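Importin-95 (PDB 4XRI) probably binds a small GTPase and ferries cargo proteins into the nucleus as a flexible HEAT-repeat import receptor of the importin beta family. Local coordinates at residues L259-M264 with P320-A325; V189-R194 with R227-Q232; A541-L546 with V594-K599; E600-G605 with N638-E643. The protein carries 2 engineered substitutions. All blocks are in the same frame, centred on the assembly; numbering follows the deposited sequence.

Interaction 1. Residues L259-M264 with P320-A325; sequences LYYEHM and PFYNFA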
loop_
_atom_site.group_PDB
_atom_site.type_symbol
_atom_site.label_atom_id
_atom_site.label_comp_id
_atom_site.label_asym_id
_atom_site.label_seq_id
_atom_site.Cartn_x
_atom_site.Cartn_y
_atom_site.Cartn_z
ATOM N N LEU A 259 15.752 -12.588 5.336
ATOM C CA LEU A 259 16.170 -13.272 4.120
ATOM C C LEU A 259 16.308 -14.780 4.298
ATOM O O LEU A 259 16.024 -15.544 3.377
ATOM C CB LEU A 259 17.502 -12.704 3.626
ATOM C CG LEU A 259 17.515 -11.312 2.997
ATOM C CD1 LEU A 259 18.925 -10.746 3.027
ATOM C CD2 LEU A 259 16.999 -11.374 1.568
ATOM N N TYR A 260 16.750 -15.210 5.476
ATOM C CA TYR A 260 17.153 -16.600 5.644
ATOM C C TYR A 260 16.519 -17.289 6.842
ATOM O O TYR A 260 17.173 -18.075 7.525
ATOM C CB TYR A 260 18.676 -16.679 5.752
ATOM C CG TYR A 260 19.376 -15.965 4.624
ATOM C CD1 TYR A 260 19.208 -16.380 3.313
ATOM C CD2 TYR A 260 20.196 -14.871 4.868
ATOM C CE1 TYR A 260 19.835 -15.729 2.272
ATOM C CE2 TYR A 260 20.833 -14.214 3.831
ATOM C CZ TYR A 260 20.647 -14.648 2.536
ATOM O OH TYR A 260 21.273 -14.000 1.499
ATOM N N TYR A 261 15.244 -16.999 7.078
ATOM C CA TYR A 261 14.481 -17.608 8.165
ATOM C C TYR A 261 14.674 -19.120 8.222
ATOM O O TYR A 261 14.872 -19.694 9.295
ATOM C CB TYR A 261 12.992 -17.283 8.010
ATOM C CG TYR A 261 12.089 -18.071 8.935
ATOM C CD1 TYR A 261 11.715 -17.561 10.169
ATOM C CD2 TYR A 261 11.596 -19.319 8.565
ATOM C CE1 TYR A 261 10.888 -18.272 11.013
ATOM C CE2 TYR A 261 10.774 -20.040 9.404
ATOM C CZ TYR A 261 10.419 -19.511 10.626
ATOM O OH TYR A 261 9.598 -20.223 11.467
ATOM N N GLU A 262 14.621 -19.754 7.054
ATOM C CA GLU A 262 14.676 -21.208 6.950
ATOM C C GLU A 262 15.980 -21.806 7.478
ATOM O O GLU A 262 16.040 -22.996 7.784
ATOM C CB GLU A 262 14.469 -21.633 5.495
ATOM C CG GLU A 262 15.553 -21.157 4.542
ATOM C CD GLU A 262 15.303 -21.596 3.111
ATOM O OE1 GLU A 262 14.386 -22.415 2.893
ATOM O OE2 GLU A 262 16.018 -21.118 2.204
ATOM N N HIS A 263 17.019 -20.983 7.589
ATOM C CA HIS A 263 18.322 -21.462 8.048
ATOM C C HIS A 263 18.608 -21.132 9.514
ATOM O O HIS A 263 19.715 -21.368 10.000
ATOM C CB HIS A 263 19.446 -20.876 7.186
ATOM C CG HIS A 263 19.380 -21.268 5.742
ATOM N ND1 HIS A 263 19.704 -22.530 5.294
ATOM C CD2 HIS A 263 19.055 -20.549 4.641
ATOM C CE1 HIS A 263 19.569 -22.576 3.980
ATOM N NE2 HIS A 263 19.175 -21.388 3.560
ATOM N N MET A 264 17.619 -20.601 10.224
ATOM C CA MET A 264 17.888 -19.952 11.507
ATOM C C MET A 264 17.675 -20.800 12.761
ATOM O O MET A 264 18.012 -20.359 13.861
ATOM C CB MET A 264 17.032 -18.691 11.622
ATOM C CG MET A 264 17.505 -17.539 10.751
ATOM S SD MET A 264 19.197 -17.041 11.133
ATOM C CE MET A 264 20.095 -17.789 9.775
ATOM N N PRO A 320 8.999 -24.329 5.473
ATOM C CA PRO A 320 9.592 -24.602 6.787
ATOM C C PRO A 320 9.079 -23.643 7.862
ATOM O O PRO A 320 9.067 -22.435 7.652
ATOM C CB PRO A 320 11.091 -24.408 6.539
ATOM C CG PRO A 320 11.267 -24.723 5.095
ATOM C CD PRO A 320 10.021 -24.230 4.416
ATOM N N PHE A 321 8.649 -24.193 8.995
ATOM C CA PHE A 321 8.087 -23.398 10.084
ATOM C C PHE A 321 8.584 -23.925 11.426
ATOM O O PHE A 321 8.407 -25.101 11.739
ATOM C CB PHE A 321 6.555 -23.418 10.024
ATOM C CG PHE A 321 5.893 -22.586 11.085
ATOM C CD1 PHE A 321 5.842 -21.208 10.971
ATOM C CD2 PHE A 321 5.313 -23.183 12.190
ATOM C CE1 PHE A 321 5.233 -20.439 11.943
ATOM C CE2 PHE A 321 4.700 -22.421 13.165
ATOM C CZ PHE A 321 4.661 -21.047 13.043
ATOM N N TYR A 322 9.198 -23.048 12.218
ATOM C CA TYR A 322 9.901 -23.473 13.424
ATOM C C TYR A 322 9.257 -22.985 14.718
ATOM O O TYR A 322 9.749 -23.288 15.803
ATOM C CB TYR A 322 11.351 -22.995 13.377
ATOM C CG TYR A 322 12.104 -23.436 12.144
ATOM C CD1 TYR A 322 12.128 -24.770 11.761
ATOM C CD2 TYR A 322 12.790 -22.515 11.361
ATOM C CE1 TYR A 322 12.817 -25.176 10.632
ATOM C CE2 TYR A 322 13.479 -22.910 10.233
ATOM C CZ TYR A 322 13.491 -24.241 9.872
ATOM O OH TYR A 322 14.181 -24.629 8.747
ATOM N N ASN A 323 8.170 -22.229 14.598
ATOM C CA ASN A 323 7.449 -21.715 15.763
ATOM C C ASN A 323 8.334 -20.924 16.728
ATOM O O ASN A 323 8.223 -21.078 17.944
ATOM C CB ASN A 323 6.781 -22.866 16.523
ATOM C CG ASN A 323 5.270 -22.842 16.410
ATOM O OD1 ASN A 323 4.657 -21.777 16.348
ATOM N ND2 ASN A 323 4.662 -24.023 16.375
ATOM N N PHE A 324 9.209 -20.084 16.180
ATOM C CA PHE A 324 10.129 -19.288 16.991
ATOM C C PHE A 324 9.400 -18.421 18.009
ATOM O O PHE A 324 9.737 -18.420 19.194
ATOM C CB PHE A 324 10.999 -18.400 16.098
ATOM C CG PHE A 324 12.065 -19.147 15.352
ATOM C CD1 PHE A 324 12.595 -20.322 15.858
ATOM C CD2 PHE A 324 12.538 -18.673 14.142
ATOM C CE1 PHE A 324 13.576 -21.009 15.170
ATOM C CE2 PHE A 324 13.518 -19.353 13.451
ATOM C CZ PHE A 324 14.038 -20.522 13.964
ATOM N N ALA A 325 8.402 -17.684 17.531
ATOM C CA ALA A 325 7.643 -16.764 18.373
ATOM C C ALA A 325 6.907 -17.494 19.492
ATOM O O ALA A 325 6.896 -17.040 20.636
ATOM C CB ALA A 325 6.661 -15.973 17.530
#

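Interaction 2. Residues V189-R194 with R227-Q232; sequences VVQGAR and RNYIMQ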
loop_
_atom_site.group_PDB
_atom_site.type_symbol
_atom_site.label_atom_id
_atom_site.label_comp_id
_atom_site.label_asym_id
_atom_site.label_seq_id
_atom_site.Cartn_x
_atom_site.Cartn_y
_atom_site.Cartn_z
ATOM N N VAL A 189 35.291 -8.208 5.084
ATOM C CA VAL A 189 34.266 -7.560 5.898
ATOM C C VAL A 189 34.084 -8.266 7.244
ATOM O O VAL A 189 33.844 -7.614 8.261
ATOM C CB VAL A 189 32.905 -7.487 5.158
ATOM C CG1 VAL A 189 33.079 -6.794 3.811
ATOM C CG2 VAL A 189 32.288 -8.860 4.974
ATOM N N VAL A 190 34.216 -9.589 7.256
ATOM C CA VAL A 190 34.044 -10.353 8.486
ATOM C C VAL A 190 35.228 -10.121 9.415
ATOM O O VAL A 190 35.055 -9.897 10.617
ATOM C CB VAL A 190 33.894 -11.864 8.215
ATOM C CG1 VAL A 190 34.062 -12.661 9.505
ATOM C CG2 VAL A 190 32.547 -12.155 7.580
ATOM N N GLN A 191 36.431 -10.171 8.853
ATOM C CA GLN A 191 37.636 -9.932 9.639
ATOM C C GLN A 191 37.669 -8.508 10.172
ATOM O O GLN A 191 38.204 -8.248 11.247
ATOM C CB GLN A 191 38.891 -10.208 8.813
ATOM C CG GLN A 191 39.168 -11.686 8.598
ATOM C CD GLN A 191 40.486 -11.945 7.893
ATOM O OE1 GLN A 191 41.131 -11.024 7.390
ATOM N NE2 GLN A 191 40.895 -13.210 7.854
ATOM N N GLY A 192 37.085 -7.584 9.420
ATOM C CA GLY A 192 37.026 -6.202 9.851
ATOM C C GLY A 192 36.055 -6.015 11.000
ATOM O O GLY A 192 36.189 -5.087 11.789
ATOM N N ALA A 193 35.069 -6.903 11.087
ATOM C CA ALA A 193 33.985 -6.768 12.058
ATOM C C ALA A 193 34.294 -7.460 13.383
ATOM O O ALA A 193 33.629 -7.213 14.390
ATOM C CB ALA A 193 32.693 -7.320 11.474
ATOM N N ARG A 194 35.305 -8.324 13.381
ATOM C CA ARG A 194 35.637 -9.117 14.561
ATOM C C ARG A 194 36.167 -8.270 15.708
ATOM O O ARG A 194 36.680 -7.171 15.500
ATOM C CB ARG A 194 36.657 -10.200 14.203
ATOM C CG ARG A 194 36.017 -11.482 13.718
ATOM C CD ARG A 194 37.050 -12.471 13.221
ATOM N NE ARG A 194 36.426 -13.704 12.756
ATOM C CZ ARG A 194 37.040 -14.622 12.021
ATOM N NH1 ARG A 194 38.304 -14.447 11.659
ATOM N NH2 ARG A 194 36.389 -15.712 11.642
ATOM N N ARG A 227 27.830 -19.857 6.435
ATOM C CA ARG A 227 26.747 -19.555 7.360
ATOM C C ARG A 227 27.277 -19.318 8.771
ATOM O O ARG A 227 27.064 -18.255 9.353
ATOM C CB ARG A 227 25.720 -20.690 7.368
ATOM C CG ARG A 227 24.310 -20.235 7.684
ATOM C CD ARG A 227 23.359 -21.406 7.889
ATOM N NE ARG A 227 23.223 -22.254 6.709
ATOM C CZ ARG A 227 23.508 -23.551 6.688
ATOM N NH1 ARG A 227 23.943 -24.152 7.787
ATOM N NH2 ARG A 227 23.355 -24.246 5.571
ATOM N N ASN A 228 27.981 -20.310 9.309
ATOM C CA ASN A 228 28.548 -20.219 10.650
ATOM C C ASN A 228 29.568 -19.090 10.772
ATOM O O ASN A 228 29.656 -18.432 11.807
ATOM C CB ASN A 228 29.194 -21.550 11.039
ATOM C CG ASN A 228 28.175 -22.660 11.219
ATOM O OD1 ASN A 228 27.174 -22.493 11.916
ATOM N ND2 ASN A 228 28.423 -23.797 10.581
ATOM N N TYR A 229 30.333 -18.885 9.703
ATOM C CA TYR A 229 31.306 -17.801 9.610
ATOM C C TYR A 229 30.641 -16.459 9.894
ATOM O O TYR A 229 31.019 -15.745 10.823
ATOM C CB TYR A 229 31.953 -17.806 8.218
ATOM C CG TYR A 229 33.215 -16.983 8.070
ATOM C CD1 TYR A 229 33.305 -15.983 7.108
ATOM C CD2 TYR A 229 34.324 -17.217 8.875
ATOM C CE1 TYR A 229 34.461 -15.233 6.954
ATOM C CE2 TYR A 229 35.484 -16.471 8.729
ATOM C CZ TYR A 229 35.545 -15.481 7.769
ATOM O OH TYR A 229 36.695 -14.741 7.627
ATOM N N ILE A 230 29.629 -16.146 9.094
ATOM C CA ILE A 230 28.891 -14.896 9.203
ATOM C C ILE A 230 28.128 -14.789 10.521
ATOM O O ILE A 230 28.168 -13.755 11.185
ATOM C CB ILE A 230 27.906 -14.745 8.033
ATOM C CG1 ILE A 230 28.679 -14.647 6.718
ATOM C CG2 ILE A 230 27.013 -13.535 8.231
ATOM C CD1 ILE A 230 27.819 -14.806 5.487
ATOM N N MET A 231 27.447 -15.863 10.905
ATOM C CA MET A 231 26.644 -15.851 12.123
ATOM C C MET A 231 27.503 -15.667 13.373
ATOM O O MET A 231 27.081 -15.015 14.331
ATOM C CB MET A 231 25.820 -17.137 12.238
ATOM C CG MET A 231 24.738 -17.275 11.170
ATOM S SD MET A 231 23.646 -15.842 11.099
ATOM C CE MET A 231 22.785 -15.999 12.659
ATOM N N GLN A 232 28.707 -16.230 13.362
ATOM C CA GLN A 232 29.593 -16.112 14.515
ATOM C C GLN A 232 29.988 -14.661 14.768
ATOM O O GLN A 232 29.915 -14.183 15.897
ATOM C CB GLN A 232 30.844 -16.975 14.331
ATOM C CG GLN A 232 31.731 -17.073 15.572
ATOM C CD GLN A 232 32.689 -15.904 15.711
ATOM O OE1 GLN A 232 33.148 -15.339 14.718
ATOM N NE2 GLN A 232 32.987 -15.529 16.949
#

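Interaction 3. Residues A541-L546 with V594-K599; sequences AANDSL and VQRLDK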
loop_
_atom_site.group_PDB
_atom_site.type_symbol
_atom_site.label_atom_id
_atom_site.label_comp_id
_atom_site.label_asym_id
_atom_site.label_seq_id
_atom_site.Cartn_x
_atom_site.Cartn_y
_atom_site.Cartn_z
ATOM N N ALA A 541 -27.876 1.370 8.901
ATOM C CA ALA A 541 -29.131 1.671 9.577
ATOM C C ALA A 541 -30.228 0.696 9.166
ATOM O O ALA A 541 -30.246 0.208 8.036
ATOM C CB ALA A 541 -29.556 3.102 9.284
ATOM N N ALA A 542 -31.141 0.414 10.089
ATOM C CA ALA A 542 -32.266 -0.468 9.801
ATOM C C ALA A 542 -33.474 0.339 9.332
ATOM O O ALA A 542 -33.479 1.570 9.413
ATOM C CB ALA A 542 -32.614 -1.295 11.017
ATOM N N ASN A 543 -34.495 -0.364 8.850
ATOM C CA ASN A 543 -35.641 0.267 8.202
ATOM C C ASN A 543 -36.454 1.194 9.101
ATOM O O ASN A 543 -37.050 2.159 8.626
ATOM C CB ASN A 543 -36.561 -0.808 7.630
ATOM C CG ASN A 543 -35.903 -1.606 6.526
ATOM O OD1 ASN A 543 -35.067 -1.088 5.785
ATOM N ND2 ASN A 543 -36.271 -2.878 6.412
ATOM N N ASP A 544 -36.468 0.909 10.398
ATOM C CA ASP A 544 -37.163 1.768 11.353
ATOM C C ASP A 544 -36.555 3.169 11.393
ATOM O O ASP A 544 -37.194 4.119 11.850
ATOM C CB ASP A 544 -37.134 1.150 12.754
ATOM C CG ASP A 544 -38.186 0.070 12.942
ATOM O OD1 ASP A 544 -38.581 -0.176 14.102
ATOM O OD2 ASP A 544 -38.617 -0.532 11.934
ATOM N N SER A 545 -35.323 3.288 10.910
ATOM C CA SER A 545 -34.589 4.547 10.962
ATOM C C SER A 545 -34.641 5.328 9.649
ATOM O O SER A 545 -34.050 6.402 9.540
ATOM C CB SER A 545 -33.126 4.290 11.334
ATOM O OG SER A 545 -32.992 3.838 12.669
ATOM N N LEU A 546 -35.347 4.792 8.658
ATOM C CA LEU A 546 -35.346 5.376 7.316
ATOM C C LEU A 546 -35.845 6.821 7.279
ATOM O O LEU A 546 -35.286 7.656 6.569
ATOM C CB LEU A 546 -36.184 4.524 6.367
ATOM C CG LEU A 546 -35.502 3.251 5.872
ATOM C CD1 LEU A 546 -36.347 2.574 4.810
ATOM C CD2 LEU A 546 -34.114 3.562 5.337
ATOM N N VAL A 594 -28.337 8.545 0.352
ATOM C CA VAL A 594 -28.904 8.247 -0.958
ATOM C C VAL A 594 -28.983 6.741 -1.183
ATOM O O VAL A 594 -30.043 6.209 -1.528
ATOM C CB VAL A 594 -28.088 8.887 -2.100
ATOM C CG1 VAL A 594 -28.585 8.385 -3.448
ATOM C CG2 VAL A 594 -28.172 10.412 -2.035
ATOM N N GLN A 595 -27.857 6.061 -0.980
ATOM C CA GLN A 595 -27.794 4.606 -1.125
ATOM C C GLN A 595 -28.748 3.898 -0.169
ATOM O O GLN A 595 -29.424 2.940 -0.550
ATOM C CB GLN A 595 -26.369 4.092 -0.891
ATOM C CG GLN A 595 -25.380 4.461 -1.980
ATOM C CD GLN A 595 -24.047 3.748 -1.825
ATOM O OE1 GLN A 595 -22.985 4.366 -1.922
ATOM N NE2 GLN A 595 -24.098 2.440 -1.590
ATOM N N ARG A 596 -28.803 4.382 1.067
ATOM C CA ARG A 596 -29.627 3.757 2.092
ATOM C C ARG A 596 -31.119 3.938 1.808
ATOM O O ARG A 596 -31.920 3.041 2.062
ATOM C CB ARG A 596 -29.293 4.322 3.471
ATOM C CG ARG A 596 -29.945 3.555 4.606
ATOM C CD ARG A 596 -29.563 2.085 4.557
ATOM N NE ARG A 596 -30.362 1.281 5.480
ATOM C CZ ARG A 596 -31.497 0.670 5.153
ATOM N NH1 ARG A 596 -31.974 0.765 3.920
ATOM N NH2 ARG A 596 -32.156 -0.040 6.063
ATOM N N LEU A 597 -31.494 5.102 1.288
ATOM C CA LEU A 597 -32.898 5.395 1.032
ATOM C C LEU A 597 -33.355 4.782 -0.289
ATOM O O LEU A 597 -34.531 4.451 -0.446
ATOM C CB LEU A 597 -33.138 6.907 1.023
ATOM C CG LEU A 597 -33.173 7.589 2.391
ATOM C CD1 LEU A 597 -33.243 9.103 2.249
ATOM C CD2 LEU A 597 -34.345 7.080 3.223
ATOM N N ASP A 598 -32.414 4.620 -1.220
ATOM C CA ASP A 598 -32.705 4.119 -2.563
ATOM C C ASP A 598 -33.805 4.949 -3.222
ATOM O O ASP A 598 -33.693 6.170 -3.305
ATOM C CB ASP A 598 -33.100 2.640 -2.521
ATOM C CG ASP A 598 -32.943 1.956 -3.868
ATOM O OD1 ASP A 598 -32.103 2.409 -4.670
ATOM O OD2 ASP A 598 -33.664 0.970 -4.126
ATOM N N LYS A 599 -34.865 4.283 -3.676
ATOM C CA LYS A 599 -35.954 4.933 -4.406
ATOM C C LYS A 599 -36.600 6.083 -3.637
ATOM O O LYS A 599 -37.129 7.022 -4.233
ATOM C CB LYS A 599 -37.027 3.903 -4.765
ATOM C CG LYS A 599 -36.571 2.838 -5.742
ATOM C CD LYS A 599 -36.524 3.375 -7.158
ATOM C CE LYS A 599 -36.060 2.307 -8.128
ATOM N NZ LYS A 599 -36.893 1.077 -8.023
HETATM O O HOH W 1 -34.395 -0.571 2.783
#

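Interaction 4. Residues E600-G605 with N638-E643; sequences EIAPQG and NAMEEE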
loop_
_atom_site.group_PDB
_atom_site.type_symbol
_atom_site.label_atom_id
_atom_site.label_comp_id
_atom_site.label_asym_id
_atom_site.label_seq_id
_atom_site.Cartn_x
_atom_site.Cartn_y
_atom_site.Cartn_z
ATOM N N GLU A 600 -36.552 6.005 -2.312
ATOM C CA GLU A 600 -37.215 6.987 -1.461
ATOM C C GLU A 600 -36.518 8.348 -1.470
ATOM O O GLU A 600 -37.035 9.319 -0.919
ATOM C CB GLU A 600 -37.300 6.461 -0.028
ATOM C CG GLU A 600 -37.990 5.109 0.096
ATOM C CD GLU A 600 -39.381 5.108 -0.507
ATOM O OE1 GLU A 600 -40.128 6.083 -0.284
ATOM O OE2 GLU A 600 -39.723 4.136 -1.212
ATOM N N ILE A 601 -35.348 8.416 -2.100
ATOM C CA ILE A 601 -34.578 9.658 -2.169
ATOM C C ILE A 601 -35.162 10.619 -3.200
ATOM O O ILE A 601 -34.878 11.815 -3.178
ATOM C CB ILE A 601 -33.097 9.388 -2.528
ATOM C CG1 ILE A 601 -32.210 10.586 -2.169
ATOM C CG2 ILE A 601 -32.949 9.066 -4.005
ATOM C CD1 ILE A 601 -32.080 10.839 -0.691
ATOM N N ALA A 602 -35.992 10.081 -4.089
ATOM C CA ALA A 602 -36.495 10.797 -5.264
ATOM C C ALA A 602 -37.017 12.226 -5.017
ATOM O O ALA A 602 -36.714 13.122 -5.805
ATOM C CB ALA A 602 -37.585 9.963 -5.938
ATOM N N PRO A 603 -37.798 12.451 -3.938
ATOM C CA PRO A 603 -38.293 13.822 -3.744
ATOM C C PRO A 603 -37.208 14.879 -3.530
ATOM O O PRO A 603 -37.482 16.065 -3.705
ATOM C CB PRO A 603 -39.167 13.699 -2.490
ATOM C CG PRO A 603 -39.624 12.297 -2.497
ATOM C CD PRO A 603 -38.448 11.516 -3.000
ATOM N N GLN A 604 -36.002 14.462 -3.165
ATOM C CA GLN A 604 -34.925 15.415 -2.929
ATOM C C GLN A 604 -33.905 15.423 -4.064
ATOM O O GLN A 604 -32.874 16.086 -3.974
ATOM C CB GLN A 604 -34.231 15.111 -1.602
ATOM C CG GLN A 604 -35.088 15.411 -0.385
ATOM C CD GLN A 604 -34.297 15.411 0.905
ATOM O OE1 GLN A 604 -33.952 16.468 1.434
ATOM N NE2 GLN A 604 -33.999 14.222 1.418
ATOM N N GLY A 605 -34.208 14.692 -5.133
ATOM C CA GLY A 605 -33.320 14.585 -6.278
ATOM C C GLY A 605 -32.950 15.915 -6.909
ATOM O O GLY A 605 -31.784 16.159 -7.219
ATOM N N ASN A 638 -28.152 5.456 -9.466
ATOM C CA ASN A 638 -28.472 4.070 -9.142
ATOM C C ASN A 638 -29.795 3.958 -8.397
ATOM O O ASN A 638 -30.523 2.978 -8.546
ATOM C CB ASN A 638 -27.352 3.446 -8.307
ATOM C CG ASN A 638 -27.683 2.038 -7.846
ATOM O OD1 ASN A 638 -27.443 1.066 -8.563
ATOM N ND2 ASN A 638 -28.228 1.921 -6.639
ATOM N N ALA A 639 -30.101 4.980 -7.604
ATOM C CA ALA A 639 -31.300 4.984 -6.778
ATOM C C ALA A 639 -32.540 5.382 -7.574
ATOM O O ALA A 639 -33.600 4.774 -7.427
ATOM C CB ALA A 639 -31.117 5.917 -5.593
ATOM N N MET A 640 -32.407 6.402 -8.415
ATOM C CA MET A 640 -33.553 6.935 -9.144
ATOM C C MET A 640 -33.764 6.258 -10.498
ATOM O O MET A 640 -34.855 6.318 -11.060
ATOM C CB MET A 640 -33.401 8.447 -9.329
ATOM C CG MET A 640 -33.439 9.227 -8.021
ATOM S SD MET A 640 -33.511 11.013 -8.254
ATOM C CE MET A 640 -35.078 11.186 -9.102
ATOM N N GLU A 641 -32.714 5.617 -11.007
ATOM C CA GLU A 641 -32.763 4.899 -12.282
ATOM C C GLU A 641 -33.249 5.793 -13.425
ATOM O O GLU A 641 -32.686 6.859 -13.651
ATOM C CB GLU A 641 -33.636 3.645 -12.150
ATOM C CG GLU A 641 -33.003 2.588 -11.250
ATOM C CD GLU A 641 -33.846 1.340 -11.089
ATOM O OE1 GLU A 641 -35.087 1.453 -11.063
ATOM O OE2 GLU A 641 -33.263 0.241 -10.990
ATOM N N GLU A 642 -34.284 5.369 -14.145
ATOM C CA GLU A 642 -34.766 6.129 -15.301
ATOM C C GLU A 642 -35.269 7.522 -14.916
ATOM O O GLU A 642 -35.307 8.426 -15.748
ATOM C CB GLU A 642 -35.872 5.365 -16.035
ATOM C CG GLU A 642 -36.915 4.730 -15.132
ATOM C CD GLU A 642 -36.459 3.397 -14.566
ATOM O OE1 GLU A 642 -36.908 3.036 -13.456
ATOM O OE2 GLU A 642 -35.647 2.716 -15.230
ATOM N N GLU A 643 -35.643 7.695 -13.652
ATOM C CA GLU A 643 -36.044 9.004 -13.143
ATOM C C GLU A 643 -34.875 9.990 -13.143
ATOM O O GLU A 643 -35.076 11.203 -13.089
ATOM C CB GLU A 643 -36.618 8.882 -11.729
ATOM C CG GLU A 643 -38.095 9.213 -11.630
ATOM C CD GLU A 643 -38.523 9.541 -10.209
ATOM O OE1 GLU A 643 -38.624 8.607 -9.384
ATOM O OE2 GLU A 643 -38.754 10.736 -9.919
#

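Interaction 1. Residues L259-M264 with P320-A325
Two hydrogen bonds cross this contact, and in each a tyrosine hydroxyl meets the backbone of the other segment. The Y322 amide points almost straight at Y261 OH, with N to OH at 3.0 Å and an N-H...O angle of 166°. Y322 OH donates to E262 O at 2.7 Å, lying in the carbonyl plane on a lone pair of that oxygen. Y261 OH is also hydrogen-bonded to E302, so it has two partners; since it accepts from Y322 N, its own proton probably serves the carboxylate.

Aromatic contacts fill the space between these bonds. CG of Y261 is anti to its backbone N, whereas CG of Y322 is anti to its own carbonyl carbon, and the two side chains run past each other in opposite directions. Their planes are within 18° of parallel but so far offset that the rings barely overlap, with Y261 CE2 meeting Y322 CD2 at 3.7 Å. F324 joins them as the third member of an aromatic cluster: it meets Y261 tip to tip, F324 CD2 to Y261 CE1 at 3.6 Å, its ring oblique at 58°.

Smaller apolar and edge contacts complete the join. P320 O lies at the edge of the Y261 ring, 3.4 Å from CE2, while M264 CB packs on F324 CE2 at 4.0 Å.

The contact ties the end of helix 243-260 to the start of helix 324-340 within the HEAT-repeat solenoid. From helix 285-310, E302 also hydrogen-bonds the amides of F324 and A325 in that first turn; helix 265-280 supplies M268 against F324 and L272 against M264.

Interaction 2. Residues V189-R194 with R227-Q232
With CG1 of V190 anti to the backbone N (chi1 166°) and the ring of Y229 likewise anti to its own N (chi1 -165°), the valine methyl is set over one face of the tyrosine. It is a CH-pi contact: V190 CG1 lies 3.9 Å from the centroid of the Y229 ring, offset toward the rim, with CZ the nearest ring atom at 3.6 Å. CB and CG2 of the same valine follow along the CE1 side.

R194, just past the end of helix 182-193, has its chain extended from CG to NE and crosses the tyrosine at about a right angle. Its guanidinium stands 82° to the ring plane, and NH2 approaches CE2 of Y229 closely, at 3.1 Å. Q191 adds its CG, 4.0 Å from the Y229 OH. An alanine at Y229 would remove the ring that V190 CG1 and R194 NH2 touch, and would probably loosen the packing between the two helices.

This lateral join between helix 182-193 and helix 224-238 of the HEAT-repeat solenoid is a surface contact. V233 extends it by touching V190, A193 and R194, E236 lies against R194, and helix 200-212 packs L210 on both V189 and I230.

Interaction 3. Residues A541-L546 with V594-K599
The backbone of 541-546 runs extended through A541 and A542, then tightens into a 3-10 turn at 543-545 before helix 546-567, and faces the last turn of helix 573-597, which ends where D598 takes positive phi. This is a join between helices of the HEAT-repeat solenoid, in which the final turn of one helix is held to the linker ahead of another.

R596 carries the contact. Its CG is anti to the backbone N and the chain bends at chi2 (57°), which brings the guanidinium side-on to the linker. NE and NH2 both donate to A541 O, each at 2.8 Å. The oxygen lies in the guanidinium plane, although the two donors stand above the plane of the carbonyl rather than on a lone pair. NH2 has a second acceptor in N543 OD1, at 3.1 Å and with a straighter N-H...O angle of 162°. The positive charge would probably polarise both oxygens.

The apolar side is built by two leucines. L546 places CD2 over one guanidinium face, 3.8 Å from R596 NH1, and the same methyl meets L597 CD2 at 4.1 Å. Beyond the linker, F506 of helix 503-516 packs against A541.

A leucine at R596 would remove the three bonds to A541 O and N543 OD1 as well as the one to the water, and would probably loosen the linker from the helix end, because A541 O would lose both donors.

A water finishes the ring of bonds: it accepts from R596 NH1 at 3.0 Å and donates to N543 OD1 at 3.1 Å.

Interaction 4. Residues E600-G605 with N638-E643
I601 O is as well held as any backbone oxygen in this contact, and it is gripped once, by Q604 N at 2.9 Å within its own turn. A602 O takes G605 N in the same way, so the linker is coiled by its own bonds, while its meeting with 638-643 is made mainly by apolar groups.

M640 is the centre of that meeting. Its chain runs out extended through chi2 (-171°) and then bends at chi3 (63°), laying successive atoms along the linker. CG meets I601 CG2 at 4.0 Å as the two side chains cross at about a right angle. Next along the chain, SD lies 4.1 Å from G605 CA. The bend finally brings the terminal methyl, CE, over A602, 4.2 Å from its CB. The absence of a side chain at G605 matters here: a CB built on it would fall 2.9 Å from M640 SD, too close to be tolerated.

I601 holds CG2 in the crowded position between backbone N and carbonyl carbon, where this methyl also touches A639 CB at 4.0 Å. E643 OE1 lies 3.8 Å from A602 CB.

Within the HEAT-repeat solenoid, the contact joins the linker between helix 573-597 and helix 605-616 to the end of helix 625-640, which stops where E641 adopts positive phi. V594 of helix 573-597 packs on both I601 and A639, and the Q604 amide reaches back to S553 and T554 of helix 546-567.

Overall arrangement
Along the chain the order is interaction 2, 1, 3, 4, each closing before the next opens, with 33 to 56 residues separating its two segments. They fall into two pairs. Interactions 2 and 1, with centres about 21 Å apart, involve the consecutive helices 224-238 and 243-260 and touch through M231 and M264. Interactions 3 and 4 have centres about 13 Å apart within the importin subunit beta-1-like region of the chain; K599 and E641 form a long, weak ion pair between them. Interactions 2 and 4, with centres about 72 Å apart, lie on opposite sides of the chain's centre. Such joins between neighbouring helices are consistent with a flexible HEAT-repeat solenoid.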